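Side-chain contact in 2,5-dihydroxypyridine 5,6-dioxygenase (PDB 7CUP), which catalyses the iron-dependent, dioxygen-consuming ring cleavage of 2,5-dihydroxypyridine to N-formylmaleamate in the aerobic breakdown of nicotinate: residues 176-180 / 181-185. Numbering follows the deposited sequence.
Sequences TEYGY and ADEPG
D182 meets two tyrosines, Y178 and Y180, just before it in the chain. CB begins beside the Y180 ring, 3.9 Å from CD2. One bond further, CG, set between backbone N and carbonyl carbon (chi1 55°), lies 3.6 Å from CE2 of Y180, the carboxylate plane tilted 63° from that ring. The carboxylate then divides its work. OD1 accepts a hydrogen bond of 2.6 Å from OH of Y178 through its syn lone pair, meeting the phenol at the ring edge with the two planes almost perpendicular (87°). All this takes place in the loop that leaves strand 175-177, at the margin of an antiparallel sheet, and leads to strand 187-189 of the parallel sheet, well away from the iron site. OD2 passes 3.6 Å from CE2 of Y180 and forms salt bridges with R20 and with K139 of helix 136-151, which probably favour the ionised acid. The tyrosines also pack on each other: CE1 of Y178 sits 3.8 Å above the plane of the Y180 ring, over its centre, while CD1 of Y180 lies at the edge of the Y178 ring, an edge-to-face meeting.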
ATOM      1  N   THR A 176      -8.113 -21.675  33.236  1.00 30.71           N
ATOM      2  CA  THR A 176      -8.063 -22.479  31.990  1.00 28.82           C
ATOM      3  C   THR A 176      -7.948 -21.573  30.755  1.00 27.02           C
ATOM      4  O   THR A 176      -8.464 -20.440  30.780  1.00 25.20           O
ATOM      5  CB  THR A 176      -9.298 -23.375  31.883  1.00 29.58           C
ATOM      6  OG1 THR A 176     -10.449 -22.550  31.689  1.00 29.14           O
ATOM      7  CG2 THR A 176      -9.460 -24.232  33.118  1.00 30.98           C
ATOM      8  N   GLU A 177      -7.272 -22.073  29.719  1.00 24.59           N
ATOM      9  CA  GLU A 177      -7.313 -21.522  28.346  1.00 24.19           C
ATOM     10  C   GLU A 177      -7.627 -22.693  27.424  1.00 23.49           C
ATOM     11  O   GLU A 177      -6.780 -23.586  27.400  1.00 23.84           O
ATOM     12  CB  GLU A 177      -5.980 -20.845  28.000  1.00 24.80           C
ATOM     13  CG  GLU A 177      -5.504 -19.830  29.001  1.00 24.89           C
ATOM     14  CD  GLU A 177      -4.311 -19.007  28.558  1.00 27.07           C
ATOM     15  OE1 GLU A 177      -3.998 -19.038  27.367  1.00 27.01           O
ATOM     16  OE2 GLU A 177      -3.703 -18.314  29.403  1.00 28.91           O
ATOM     17  N   TYR A 178      -8.795 -22.720  26.749  1.00 21.47           N
ATOM     18  CA  TYR A 178      -9.234 -23.781  25.790  1.00 22.56           C
ATOM     19  C   TYR A 178      -9.567 -23.193  24.406  1.00 21.61           C
ATOM     20  O   TYR A 178     -10.045 -23.946  23.522  1.00 24.10           O
ATOM     21  CB  TYR A 178     -10.436 -24.594  26.317  1.00 23.46           C
ATOM     22  CG  TYR A 178     -11.619 -23.801  26.847  1.00 25.57           C
ATOM     23  CD1 TYR A 178     -12.531 -23.200  25.985  1.00 25.60           C
ATOM     24  CD2 TYR A 178     -11.874 -23.691  28.209  1.00 27.72           C
ATOM     25  CE1 TYR A 178     -13.618 -22.474  26.447  1.00 27.51           C
ATOM     26  CE2 TYR A 178     -12.965 -22.971  28.688  1.00 28.47           C
ATOM     27  CZ  TYR A 178     -13.847 -22.359  27.811  1.00 29.23           C
ATOM     28  OH  TYR A 178     -14.953 -21.666  28.253  1.00 29.19           O
ATOM     29  N   GLY A 179      -9.306 -21.900  24.181  1.00 22.88           N
ATOM     30  CA  GLY A 179      -9.196 -21.346  22.817  1.00 21.07           C
ATOM     31  C   GLY A 179     -10.370 -20.489  22.375  1.00 23.84           C
ATOM     32  O   GLY A 179     -10.349 -20.014  21.223  1.00 21.64           O
ATOM     33  N   TYR A 180     -11.397 -20.290  23.203  1.00 24.53           N
ATOM     34  CA  TYR A 180     -12.577 -19.494  22.769  1.00 22.82           C
ATOM     35  C   TYR A 180     -13.219 -18.837  23.985  1.00 24.32           C
ATOM     36  O   TYR A 180     -12.961 -19.297  25.127  1.00 23.94           O
ATOM     37  CB  TYR A 180     -13.469 -20.325  21.836  1.00 24.66           C
ATOM     38  CG  TYR A 180     -14.116 -21.582  22.367  1.00 25.92           C
ATOM     39  CD1 TYR A 180     -13.523 -22.827  22.219  1.00 25.57           C
ATOM     40  CD2 TYR A 180     -15.384 -21.547  22.949  1.00 28.09           C
ATOM     41  CE1 TYR A 180     -14.140 -23.983  22.678  1.00 25.63           C
ATOM     42  CE2 TYR A 180     -16.020 -22.702  23.395  1.00 26.48           C
ATOM     43  CZ  TYR A 180     -15.401 -23.929  23.259  1.00 27.33           C
ATOM     44  OH  TYR A 180     -16.045 -25.055  23.697  1.00 28.56           O
ATOM     45  N   ALA A 181     -13.933 -17.727  23.750  1.00 23.40           N
ATOM     46  CA  ALA A 181     -14.533 -16.852  24.775  1.00 23.08           C
ATOM     47  C   ALA A 181     -16.063 -16.936  24.739  1.00 25.30           C
ATOM     48  O   ALA A 181     -16.693 -15.953  24.282  1.00 22.16           O
ATOM     49  CB  ALA A 181     -14.067 -15.444  24.569  1.00 25.82           C
ATOM     50  N   ASP A 182     -16.608 -18.042  25.263  1.00 26.34           N
ATOM     51  CA  ASP A 182     -18.039 -18.442  25.196  1.00 29.28           C
ATOM     52  C   ASP A 182     -18.801 -17.901  26.411  1.00 30.19           C
ATOM     53  O   ASP A 182     -19.975 -17.634  26.294  1.00 31.46           O
ATOM     54  CB  ASP A 182     -18.216 -19.961  25.027  1.00 27.46           C
ATOM     55  CG  ASP A 182     -17.525 -20.807  26.081  1.00 27.50           C
ATOM     56  OD1 ASP A 182     -16.492 -20.361  26.617  1.00 30.41           O
ATOM     57  OD2 ASP A 182     -18.016 -21.920  26.324  1.00 28.82           O
ATOM     58  N   GLU A 183     -18.160 -17.669  27.532  1.00 34.04           N
ATOM     59  CA  GLU A 183     -18.900 -17.265  28.739  1.00 34.52           C
ATOM     60  C   GLU A 183     -18.690 -15.791  29.020  1.00 33.02           C
ATOM     61  O   GLU A 183     -17.641 -15.231  28.740  1.00 28.62           O
ATOM     62  CB  GLU A 183     -18.451 -18.154  29.884  1.00 39.74           C
ATOM     63  CG  GLU A 183     -19.056 -19.531  29.759  1.00 49.71           C
ATOM     64  CD  GLU A 183     -18.572 -20.430  30.860  1.00 53.16           C
ATOM     65  OE1 GLU A 183     -18.354 -21.627  30.574  1.00 57.72           O
ATOM     66  OE2 GLU A 183     -18.364 -19.897  31.985  1.00 54.67           O
ATOM     67  N   PRO A 184     -19.673 -15.143  29.669  1.00 33.77           N
ATOM     68  CA  PRO A 184     -19.570 -13.716  29.942  1.00 31.92           C
ATOM     69  C   PRO A 184     -18.380 -13.476  30.890  1.00 29.58           C
ATOM     70  O   PRO A 184     -18.108 -14.313  31.737  1.00 24.60           O
ATOM     71  CB  PRO A 184     -20.940 -13.330  30.544  1.00 35.81           C
ATOM     72  CG  PRO A 184     -21.810 -14.593  30.461  1.00 34.58           C
ATOM     73  CD  PRO A 184     -20.885 -15.768  30.236  1.00 35.22           C
ATOM     74  N   GLY A 185     -17.643 -12.379  30.684  1.00 25.16           N
ATOM     75  CA  GLY A 185     -16.484 -12.027  31.501  1.00 25.57           C
ATOM     76  C   GLY A 185     -15.313 -12.968  31.253  1.00 26.38           C
ATOM     77  O   GLY A 185     -14.333 -12.854  31.986  1.00 27.97           O
TER